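Local atomic coordinates of regulating synaptic membrane exocytosis protein 2 (Rattus norvegicus, PDB entry 2BWQ), a protein that probably interacts with Rab3 and helps regulate neurotransmitter release at synapses, and is represented here by its first C2 domain. Residues 55-60 with 72-77; 4-9 with 26-31; 10-15 with 119-124. All coordinates share one frame; numbering follows the deposited sequence.

Contact 1: 55-60 with 72-77; sequences NKRRTK and QTFIYS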
loop_
_atom_site.group_PDB
_atom_site.type_symbol
_atom_site.label_atom_id
_atom_site.label_comp_id
_atom_site.label_asym_id
_atom_site.label_seq_id
_atom_site.Cartn_x
_atom_site.Cartn_y
_atom_site.Cartn_z
ATOM N N ASN A 55 11.474 7.772 -2.351
ATOM C CA ASN A 55 10.072 7.515 -2.724
ATOM C C ASN A 55 9.607 6.139 -2.228
ATOM O O ASN A 55 8.468 5.701 -2.520
ATOM C CB ASN A 55 9.933 7.682 -4.231
ATOM C CG ASN A 55 9.908 9.145 -4.641
ATOM O OD1 ASN A 55 9.577 10.000 -3.808
ATOM N ND2 ASN A 55 10.333 9.470 -5.892
ATOM N N LYS A 56 10.415 5.460 -1.443
ATOM C CA LYS A 56 10.161 4.103 -0.986
ATOM C C LYS A 56 9.759 4.106 0.489
ATOM O O LYS A 56 10.415 4.759 1.311
ATOM C CB LYS A 56 11.393 3.200 -1.212
ATOM C CG LYS A 56 11.141 1.776 -0.792
ATOM C CD LYS A 56 12.277 0.849 -1.042
ATOM C CE LYS A 56 12.047 -0.451 -0.326
ATOM N NZ LYS A 56 12.994 -0.523 0.823
ATOM N N ARG A 57 8.768 3.314 0.819
ATOM C CA ARG A 57 8.384 3.071 2.226
ATOM C C ARG A 57 8.001 1.624 2.404
ATOM O O ARG A 57 7.535 0.973 1.433
ATOM C CB ARG A 57 7.135 3.894 2.560
ATOM C CG ARG A 57 7.307 5.409 2.493
ATOM C CD ARG A 57 8.266 6.048 3.499
ATOM N NE ARG A 57 8.214 7.506 3.340
ATOM C CZ ARG A 57 8.842 8.174 2.429
ATOM N NH1 ARG A 57 9.694 7.572 1.598
ATOM N NH2 ARG A 57 8.630 9.496 2.351
ATOM N N ARG A 58 8.140 1.106 3.635
ATOM C CA ARG A 58 7.750 -0.268 3.886
ATOM C C ARG A 58 7.122 -0.355 5.257
ATOM O O ARG A 58 7.608 0.291 6.188
ATOM C CB ARG A 58 9.040 -1.121 3.935
ATOM C CG ARG A 58 9.510 -1.568 2.641
ATOM C CD ARG A 58 10.733 -2.499 2.740
ATOM N NE ARG A 58 10.543 -3.627 3.657
ATOM C CZ ARG A 58 11.116 -4.831 3.488
ATOM N NH1 ARG A 58 11.883 -5.074 2.410
ATOM N NH2 ARG A 58 10.908 -5.794 4.366
ATOM N N THR A 59 6.080 -1.177 5.387
ATOM C CA THR A 59 5.610 -1.541 6.736
ATOM C C THR A 59 6.583 -2.498 7.410
ATOM O O THR A 59 7.420 -3.135 6.769
ATOM C CB THR A 59 4.225 -2.205 6.712
ATOM O OG1 THR A 59 4.327 -3.489 6.085
ATOM C CG2 THR A 59 3.150 -1.365 5.981
ATOM N N LYS A 60 6.392 -2.625 8.717
ATOM C CA LYS A 60 6.969 -3.766 9.436
ATOM C C LYS A 60 6.345 -5.084 8.924
ATOM O O LYS A 60 5.321 -5.100 8.209
ATOM C CB LYS A 60 6.772 -3.628 10.945
ATOM C CG LYS A 60 7.507 -2.421 11.493
ATOM C CD LYS A 60 7.238 -2.257 13.005
ATOM C CE LYS A 60 7.927 -0.984 13.560
ATOM N NZ LYS A 60 7.486 -0.700 14.970
ATOM N N GLN A 72 0.187 1.892 9.836
ATOM C CA GLN A 72 1.337 2.776 9.652
ATOM C C GLN A 72 0.988 3.886 8.675
ATOM O O GLN A 72 0.345 3.627 7.645
ATOM C CB GLN A 72 2.521 1.969 9.159
ATOM C CG GLN A 72 3.155 1.123 10.299
ATOM C CD GLN A 72 4.391 0.370 9.839
ATOM O OE1 GLN A 72 4.369 -0.858 9.729
ATOM N NE2 GLN A 72 5.477 1.095 9.631
ATOM N N THR A 73 1.440 5.096 8.979
ATOM C CA THR A 73 1.215 6.265 8.133
ATOM C C THR A 73 2.524 6.720 7.557
ATOM O O THR A 73 3.499 6.993 8.271
ATOM C CB THR A 73 0.603 7.334 8.940
ATOM O OG1 THR A 73 -0.734 6.942 9.325
ATOM C CG2 THR A 73 0.428 8.664 8.131
ATOM N N PHE A 74 2.517 6.769 6.242
ATOM C CA PHE A 74 3.650 7.243 5.483
ATOM C C PHE A 74 3.354 8.676 4.986
ATOM O O PHE A 74 2.220 8.957 4.629
ATOM C CB PHE A 74 3.910 6.364 4.281
ATOM C CG PHE A 74 4.053 4.864 4.566
ATOM C CD1 PHE A 74 4.524 4.358 5.787
ATOM C CD2 PHE A 74 3.789 3.981 3.550
ATOM C CE1 PHE A 74 4.663 2.926 5.927
ATOM C CE2 PHE A 74 3.948 2.584 3.700
ATOM C CZ PHE A 74 4.387 2.103 4.893
ATOM N N ILE A 75 4.368 9.501 4.879
ATOM C CA ILE A 75 4.199 10.883 4.445
ATOM C C ILE A 75 5.164 11.119 3.296
ATOM O O ILE A 75 6.387 10.929 3.467
ATOM C CB ILE A 75 4.457 11.915 5.556
ATOM C CG1 ILE A 75 3.437 11.730 6.698
ATOM C CG2 ILE A 75 4.358 13.325 4.928
ATOM C CD1 ILE A 75 3.287 12.919 7.581
ATOM N N TYR A 76 4.620 11.504 2.154
ATOM C CA TYR A 76 5.419 11.817 0.978
ATOM C C TYR A 76 5.473 13.342 0.901
ATOM O O TYR A 76 4.447 14.008 1.028
ATOM C CB TYR A 76 4.798 11.158 -0.255
ATOM C CG TYR A 76 5.134 9.675 -0.360
ATOM C CD1 TYR A 76 6.445 9.264 -0.508
ATOM C CD2 TYR A 76 4.125 8.687 -0.369
ATOM C CE1 TYR A 76 6.780 7.903 -0.632
ATOM C CE2 TYR A 76 4.433 7.326 -0.496
ATOM C CZ TYR A 76 5.782 6.935 -0.640
ATOM O OH TYR A 76 6.107 5.589 -0.767
ATOM N N SER A 77 6.651 13.927 0.720
ATOM C CA SER A 77 6.725 15.364 0.569
ATOM C C SER A 77 8.039 15.704 -0.109
ATOM O O SER A 77 9.014 14.996 0.160
ATOM C CB SER A 77 6.791 15.995 1.953
ATOM O OG SER A 77 6.995 17.423 1.910
HETATM O O HOH W 1 8.850 11.854 0.520
#
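Arg57 sets its CB over Phe74 and slides past Tyr76 in the opposite direction, using its chain on one ring and its head group on the other. Arg57 CB is 3.7 Å from the Phe74 ring centroid and 18° off the normal, a CH-pi contact. The guanidinium has the CD1-CE1 side of Tyr76 over one face; the two planes are 47° apart, an inclined meeting. Almost in the guanidinium plane, NH2 donates to Ile75 O at 2.9 Å and to a water that also accepts from Ser77 N, while NH1 bonds Lys56 O and Lys54 O. Bonded at both terminal nitrogens, the head group probably has little freedom to turn. In the conformer described, and less surely since Tyr76 is modelled in two, its OH donates to Asn55 O at 2.9 Å from above the carbonyl plane. At the other end Gln72, extended beyond CG, offers a lone pair of OE1 in the amide plane to Lys60 N at 2.9 Å. Thr59 crosses Phe74 at about a right angle, its CG2 3.8 Å from Phe74 CZ, and OG1 bonds Lys60 O. Segments 56-58 and 72-76 run antiparallel at 174°, axes 8.6 Å apart, and their strands are each outermost in their own sheet. Side chains thus bridge the two sheets along one margin, the layered packing of the C2 beta-sandwich.

Contact 2: 4-9 with 26-31; sequences SGQLSI and GAKDLP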
loop_
_atom_site.group_PDB
_atom_site.type_symbol
_atom_site.label_atom_id
_atom_site.label_comp_id
_atom_site.label_asym_id
_atom_site.label_seq_id
_atom_site.Cartn_x
_atom_site.Cartn_y
_atom_site.Cartn_z
ATOM N N SER A 4 -7.210 -13.715 -3.389
ATOM C CA SER A 4 -5.886 -13.122 -3.164
ATOM C C SER A 4 -5.871 -12.181 -1.962
ATOM O O SER A 4 -4.800 -11.849 -1.447
ATOM C CB SER A 4 -5.397 -12.375 -4.409
ATOM O OG SER A 4 -5.119 -13.271 -5.486
ATOM N N GLY A 5 -7.040 -11.748 -1.513
ATOM C CA GLY A 5 -7.066 -10.844 -0.358
ATOM C C GLY A 5 -7.136 -9.387 -0.776
ATOM O O GLY A 5 -7.081 -8.991 -1.962
ATOM N N GLN A 6 -7.236 -8.587 0.269
ATOM C CA GLN A 6 -7.478 -7.140 0.064
ATOM C C GLN A 6 -6.684 -6.353 1.078
ATOM O O GLN A 6 -6.426 -6.836 2.190
ATOM C CB GLN A 6 -8.948 -6.805 0.205
ATOM C CG GLN A 6 -9.870 -7.567 -0.757
ATOM C CD GLN A 6 -11.289 -7.106 -0.722
ATOM O OE1 GLN A 6 -11.588 -5.938 -0.445
ATOM N NE2 GLN A 6 -12.210 -8.032 -1.036
ATOM N N LEU A 7 -6.429 -5.089 0.735
ATOM C CA LEU A 7 -5.650 -4.186 1.576
ATOM C C LEU A 7 -6.420 -2.910 1.873
ATOM O O LEU A 7 -6.958 -2.290 0.934
ATOM C CB LEU A 7 -4.376 -3.785 0.842
ATOM C CG LEU A 7 -3.401 -2.991 1.703
ATOM C CD1 LEU A 7 -2.891 -3.744 2.966
ATOM C CD2 LEU A 7 -2.205 -2.563 0.874
ATOM N N SER A 8 -6.488 -2.507 3.141
ATOM C CA SER A 8 -7.189 -1.295 3.550
ATOM C C SER A 8 -6.216 -0.167 3.642
ATOM O O SER A 8 -5.230 -0.228 4.362
ATOM C CB SER A 8 -7.859 -1.541 4.875
ATOM O OG SER A 8 -8.477 -0.330 5.328
ATOM N N ILE A 9 -6.481 0.885 2.841
ATOM C CA ILE A 9 -5.542 2.020 2.660
ATOM C C ILE A 9 -6.363 3.299 2.763
ATOM O O ILE A 9 -7.491 3.360 2.242
ATOM C CB ILE A 9 -4.970 1.952 1.217
ATOM C CG1 ILE A 9 -4.169 0.664 1.013
ATOM C CG2 ILE A 9 -4.006 3.138 0.972
ATOM C CD1 ILE A 9 -3.780 0.388 -0.456
ATOM N N GLY A 26 -4.333 -2.489 7.169
ATOM C CA GLY A 26 -4.244 -3.952 7.323
ATOM C C GLY A 26 -4.705 -4.635 6.088
ATOM O O GLY A 26 -5.110 -3.974 5.124
ATOM N N ALA A 27 -4.611 -5.955 6.093
ATOM C CA ALA A 27 -5.082 -6.765 4.972
ATOM C C ALA A 27 -5.989 -7.860 5.506
ATOM O O ALA A 27 -5.908 -8.179 6.701
ATOM C CB ALA A 27 -3.875 -7.403 4.270
ATOM N N LYS A 28 -6.865 -8.324 4.656
ATOM C CA LYS A 28 -7.692 -9.477 5.037
ATOM C C LYS A 28 -7.668 -10.465 3.917
ATOM O O LYS A 28 -7.323 -10.177 2.755
ATOM C CB LYS A 28 -9.129 -9.026 5.285
ATOM C CG LYS A 28 -9.833 -8.478 4.071
ATOM C CD LYS A 28 -11.293 -8.107 4.352
ATOM C CE LYS A 28 -11.984 -7.495 3.144
ATOM N NZ LYS A 28 -13.385 -7.134 3.508
ATOM N N ASP A 29 -8.101 -11.686 4.324
ATOM C CA ASP A 29 -8.306 -12.816 3.394
ATOM C C ASP A 29 -7.038 -13.187 2.583
ATOM O O ASP A 29 -7.117 -13.571 1.416
ATOM C CB ASP A 29 -9.504 -12.535 2.451
ATOM C CG ASP A 29 -10.823 -12.329 3.185
ATOM O OD1 ASP A 29 -11.026 -12.844 4.326
ATOM O OD2 ASP A 29 -11.745 -11.656 2.650
ATOM N N LEU A 30 -5.845 -13.017 3.188
ATOM C CA LEU A 30 -4.596 -13.427 2.480
ATOM C C LEU A 30 -4.617 -14.941 2.267
ATOM O O LEU A 30 -5.130 -15.654 3.137
ATOM C CB LEU A 30 -3.331 -13.054 3.253
ATOM C CG LEU A 30 -3.125 -11.530 3.478
ATOM C CD1 LEU A 30 -1.738 -11.194 4.100
ATOM C CD2 LEU A 30 -3.438 -10.718 2.136
ATOM N N PRO A 31 -4.118 -15.435 1.151
ATOM C CA PRO A 31 -4.036 -16.876 0.926
ATOM C C PRO A 31 -2.951 -17.484 1.831
ATOM O O PRO A 31 -1.825 -16.955 1.939
ATOM C CB PRO A 31 -3.611 -16.972 -0.560
ATOM C CG PRO A 31 -2.929 -15.712 -0.877
ATOM C CD PRO A 31 -3.634 -14.665 -0.004
HETATM O O HOH W 2 -14.019 -5.508 1.225
#
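Ser8 N donates to Gly26 O at 2.8 Å in an almost straight bond, 175° at the hydrogen. The same carbonyl oxygen also takes a longer CA-H contact from Leu7. Farther along, Gln6 and Lys28 form a hydrogen-bonded antiparallel pair: Lys28 N reaches Gln6 O at 2.9 Å, and Gln6 N returns the bond to Lys28 O. Ala27 CA adds a CA-H contact to Gln6 O at 3.1 Å. The side chains of Gln6 and Lys28 run alongside each other in the same direction, with Gln6 OE1 3.9 Å from Lys28 CE. A water joins their ends, donating to Gln6 OE1 and accepting from Lys28 NZ. Lys28, extended beyond CG, thus brings CE level with the Gln6 amide, and it also makes a cation-pi contact with Trp125. Leu7 and Ala27 form the non-hydrogen-bonded pair, with their side chains on the other face of the sheet. The pairing stops beyond Gln6, at Gly5, whose CA sits 3.2 Å from Lys28 O; a CB there would collide with Lys28 O and Leu30 CD2, and the backbone angles themselves call for glycine. Beyond it, Pro31 CD packs 3.4 Å from Ser4 O. This is the open end of the beta hairpin 6-14/19-28, from which the chain enters the loop that, in calcium-binding C2 domains, helps form the calcium site.

Contact 3: 10-15 with 119-124; sequences KLWFDK and LDDEPH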
loop_
_atom_site.group_PDB
_atom_site.type_symbol
_atom_site.label_atom_id
_atom_site.label_comp_id
_atom_site.label_asym_id
_atom_site.label_seq_id
_atom_site.Cartn_x
_atom_site.Cartn_y
_atom_site.Cartn_z
ATOM N N LYS A 10 -5.821 4.301 3.440
ATOM C CA LYS A 10 -6.440 5.631 3.548
ATOM C C LYS A 10 -5.507 6.640 2.937
ATOM O O LYS A 10 -4.276 6.670 3.248
ATOM C CB LYS A 10 -6.680 5.938 5.037
ATOM C CG LYS A 10 -7.248 7.352 5.347
ATOM C CD LYS A 10 -7.645 7.406 6.820
ATOM C CE LYS A 10 -6.595 7.773 7.810
ATOM N NZ LYS A 10 -6.096 9.145 7.693
ATOM N N LEU A 11 -6.021 7.494 2.058
ATOM C CA LEU A 11 -5.205 8.490 1.331
ATOM C C LEU A 11 -5.721 9.886 1.596
ATOM O O LEU A 11 -6.937 10.101 1.562
ATOM C CB LEU A 11 -5.306 8.213 -0.170
ATOM C CG LEU A 11 -4.885 6.839 -0.667
ATOM C CD1 LEU A 11 -5.130 6.687 -2.151
ATOM C CD2 LEU A 11 -3.366 6.600 -0.395
ATOM N N TRP A 12 -4.801 10.833 1.709
ATOM C CA TRP A 12 -5.224 12.205 1.788
ATOM C C TRP A 12 -4.084 13.100 1.301
ATOM O O TRP A 12 -2.945 12.896 1.701
ATOM C CB TRP A 12 -5.581 12.544 3.247
ATOM C CG TRP A 12 -6.025 13.973 3.435
ATOM C CD1 TRP A 12 -7.163 14.593 2.899
ATOM C CD2 TRP A 12 -5.334 14.908 4.177
ATOM N NE1 TRP A 12 -7.130 15.929 3.280
ATOM C CE2 TRP A 12 -6.025 16.149 4.051
ATOM C CE3 TRP A 12 -4.172 14.855 4.925
ATOM C CZ2 TRP A 12 -5.565 17.304 4.682
ATOM C CZ3 TRP A 12 -3.700 16.007 5.529
ATOM C CH2 TRP A 12 -4.387 17.198 5.392
ATOM N N PHE A 13 -4.466 14.127 0.580
ATOM C CA PHE A 13 -3.496 15.149 0.155
ATOM C C PHE A 13 -3.703 16.452 0.911
ATOM O O PHE A 13 -4.821 16.949 0.954
ATOM C CB PHE A 13 -3.622 15.351 -1.351
ATOM C CG PHE A 13 -2.725 16.450 -1.879
ATOM C CD1 PHE A 13 -1.331 16.353 -1.777
ATOM C CD2 PHE A 13 -3.267 17.602 -2.481
ATOM C CE1 PHE A 13 -0.494 17.358 -2.206
ATOM C CE2 PHE A 13 -2.418 18.632 -2.943
ATOM C CZ PHE A 13 -1.030 18.464 -2.813
ATOM N N ASP A 14 -2.638 16.946 1.515
ATOM C CA ASP A 14 -2.688 18.193 2.200
ATOM C C ASP A 14 -2.230 19.297 1.213
ATOM O O ASP A 14 -0.989 19.439 0.951
ATOM C CB ASP A 14 -1.774 18.140 3.396
ATOM C CG ASP A 14 -1.721 19.467 4.175
ATOM O OD1 ASP A 14 -2.241 20.487 3.691
ATOM O OD2 ASP A 14 -1.063 19.491 5.192
ATOM N N LYS A 15 -3.168 20.009 0.570
ATOM C CA LYS A 15 -2.845 20.914 -0.557
ATOM C C LYS A 15 -2.093 22.166 -0.177
ATOM O O LYS A 15 -1.405 22.738 -1.028
ATOM C CB LYS A 15 -4.108 21.291 -1.350
ATOM C CG LYS A 15 -5.047 22.286 -0.643
ATOM C CD LYS A 15 -6.367 22.462 -1.419
ATOM C CE LYS A 15 -6.714 21.229 -2.265
ATOM N NZ LYS A 15 -8.185 21.089 -2.522
ATOM N N LEU A 119 -8.817 10.507 -2.604
ATOM C CA LEU A 119 -8.103 11.335 -1.623
ATOM C C LEU A 119 -9.060 11.942 -0.617
ATOM O O LEU A 119 -9.045 13.172 -0.417
ATOM C CB LEU A 119 -7.332 12.425 -2.389
ATOM C CG LEU A 119 -6.317 11.829 -3.376
ATOM C CD1 LEU A 119 -5.618 12.951 -4.141
ATOM C CD2 LEU A 119 -5.269 11.003 -2.680
ATOM N N ASP A 120 -9.861 11.105 0.000
ATOM C CA ASP A 120 -10.976 11.539 0.836
ATOM C C ASP A 120 -10.680 11.302 2.302
ATOM O O ASP A 120 -11.534 11.572 3.128
ATOM C CB ASP A 120 -12.228 10.785 0.406
ATOM C CG ASP A 120 -12.095 9.262 0.530
ATOM O OD1 ASP A 120 -11.051 8.771 1.039
ATOM O OD2 ASP A 120 -13.075 8.547 0.207
ATOM N N ASP A 121 -9.443 10.942 2.650
ATOM C CA ASP A 121 -9.079 10.658 4.055
ATOM C C ASP A 121 -9.926 9.592 4.708
ATOM O O ASP A 121 -10.053 9.650 5.956
ATOM C CB ASP A 121 -9.052 11.950 4.910
ATOM C CG ASP A 121 -8.234 11.769 6.133
ATOM O OD1 ASP A 121 -7.177 11.122 6.082
ATOM O OD2 ASP A 121 -8.643 12.242 7.229
ATOM N N GLU A 122 -10.524 8.706 3.930
ATOM C CA GLU A 122 -11.243 7.564 4.462
ATOM C C GLU A 122 -10.556 6.257 4.130
ATOM O O GLU A 122 -9.984 6.144 3.055
ATOM C CB GLU A 122 -12.670 7.498 3.875
ATOM C CG GLU A 122 -13.574 8.683 4.321
ATOM C CD GLU A 122 -14.102 8.606 5.762
ATOM O OE1 GLU A 122 -13.719 7.710 6.503
ATOM O OE2 GLU A 122 -14.978 9.479 6.127
ATOM N N PRO A 123 -10.667 5.221 4.927
ATOM C CA PRO A 123 -10.165 3.921 4.551
ATOM C C PRO A 123 -11.038 3.277 3.455
ATOM O O PRO A 123 -12.272 3.415 3.480
ATOM C CB PRO A 123 -10.276 3.090 5.864
ATOM C CG PRO A 123 -11.382 3.777 6.580
ATOM C CD PRO A 123 -11.375 5.227 6.226
ATOM N N HIS A 124 -10.331 2.623 2.519
ATOM C CA HIS A 124 -11.005 1.847 1.498
ATOM C C HIS A 124 -10.257 0.545 1.294
ATOM O O HIS A 124 -9.043 0.494 1.455
ATOM C CB HIS A 124 -11.003 2.658 0.187
ATOM C CG HIS A 124 -11.904 3.845 0.236
ATOM N ND1 HIS A 124 -11.532 5.169 0.277
ATOM C CD2 HIS A 124 -13.249 3.830 0.292
ATOM C CE1 HIS A 124 -12.626 5.928 0.340
ATOM N NE2 HIS A 124 -13.665 5.131 0.375
HETATM O O HOH W 3 -8.590 7.154 0.959
HETATM O O HOH W 4 -6.975 15.211 -0.462
#
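Lys10 reaches Asp121 through a salt bridge, NZ to OD1 at 2.8 Å, meeting the carboxylate on its syn side and 30° out of its plane. Its chain bends at chi3 (87°), which turns CE out of the extended course, and CD packs 3.4 Å from Asp121 O. An alanine here would probably leave the Asp121 carboxylate without its charged mate and uncover the backbone on which CG and CD lie. Leu11 follows with its carbonyl oxygen accepting from Asp121 N at 2.9 Å, while a water accepts from Leu11 N and donates to Glu122 O. From its side chain, Leu11 CB touches Leu119 CD2 at 3.8 Å. Trp12 returns to Asp121: its CB lies 3.6 Å from Asp121 OD1 and its CD1 3.8 Å from Asp121 CB, the indole and carboxylate planes being 52° apart. Phe13 brings CB to within 4.2 Å of Leu119 CD1, and a second water links Phe13 N to Leu119 O; its ring meets Phe84 edge-to-face. Across from the strand, Asp120 OD1 accepts from Glu122 N, forming an Asx turn that shapes the approach to strand 123-127. Two waters and one direct backbone bond thus join the connection to strand 6-14. Strand 6-14, the first, lies between 19-28 and the last strand, 123-127, an order consistent with the synaptotagmin-like type I topology of C2 domains.

Overall arrangement
From the N terminus, residues 4-9 and 10-15 follow one another on strand 6-14, and the chain returns on strand 19-28, where 26-31 closes the hairpin of contact 2. Contact 1 then opens and closes wholly later, between 55-60 and 72-77, bringing the outermost strands of the two sheets together. Contact 3 closes last, at 119-124; its long loop encloses contact 1 and crosses contact 2. The centres of contacts 1 and 2 are about 18 Å apart, on opposite sides of the chain's centre. Contacts 2 and 3 meet where Ile9 N probably bonds His124 O. All three reach the sheet ordered 69-76, 19-28, 6-14, 123-127.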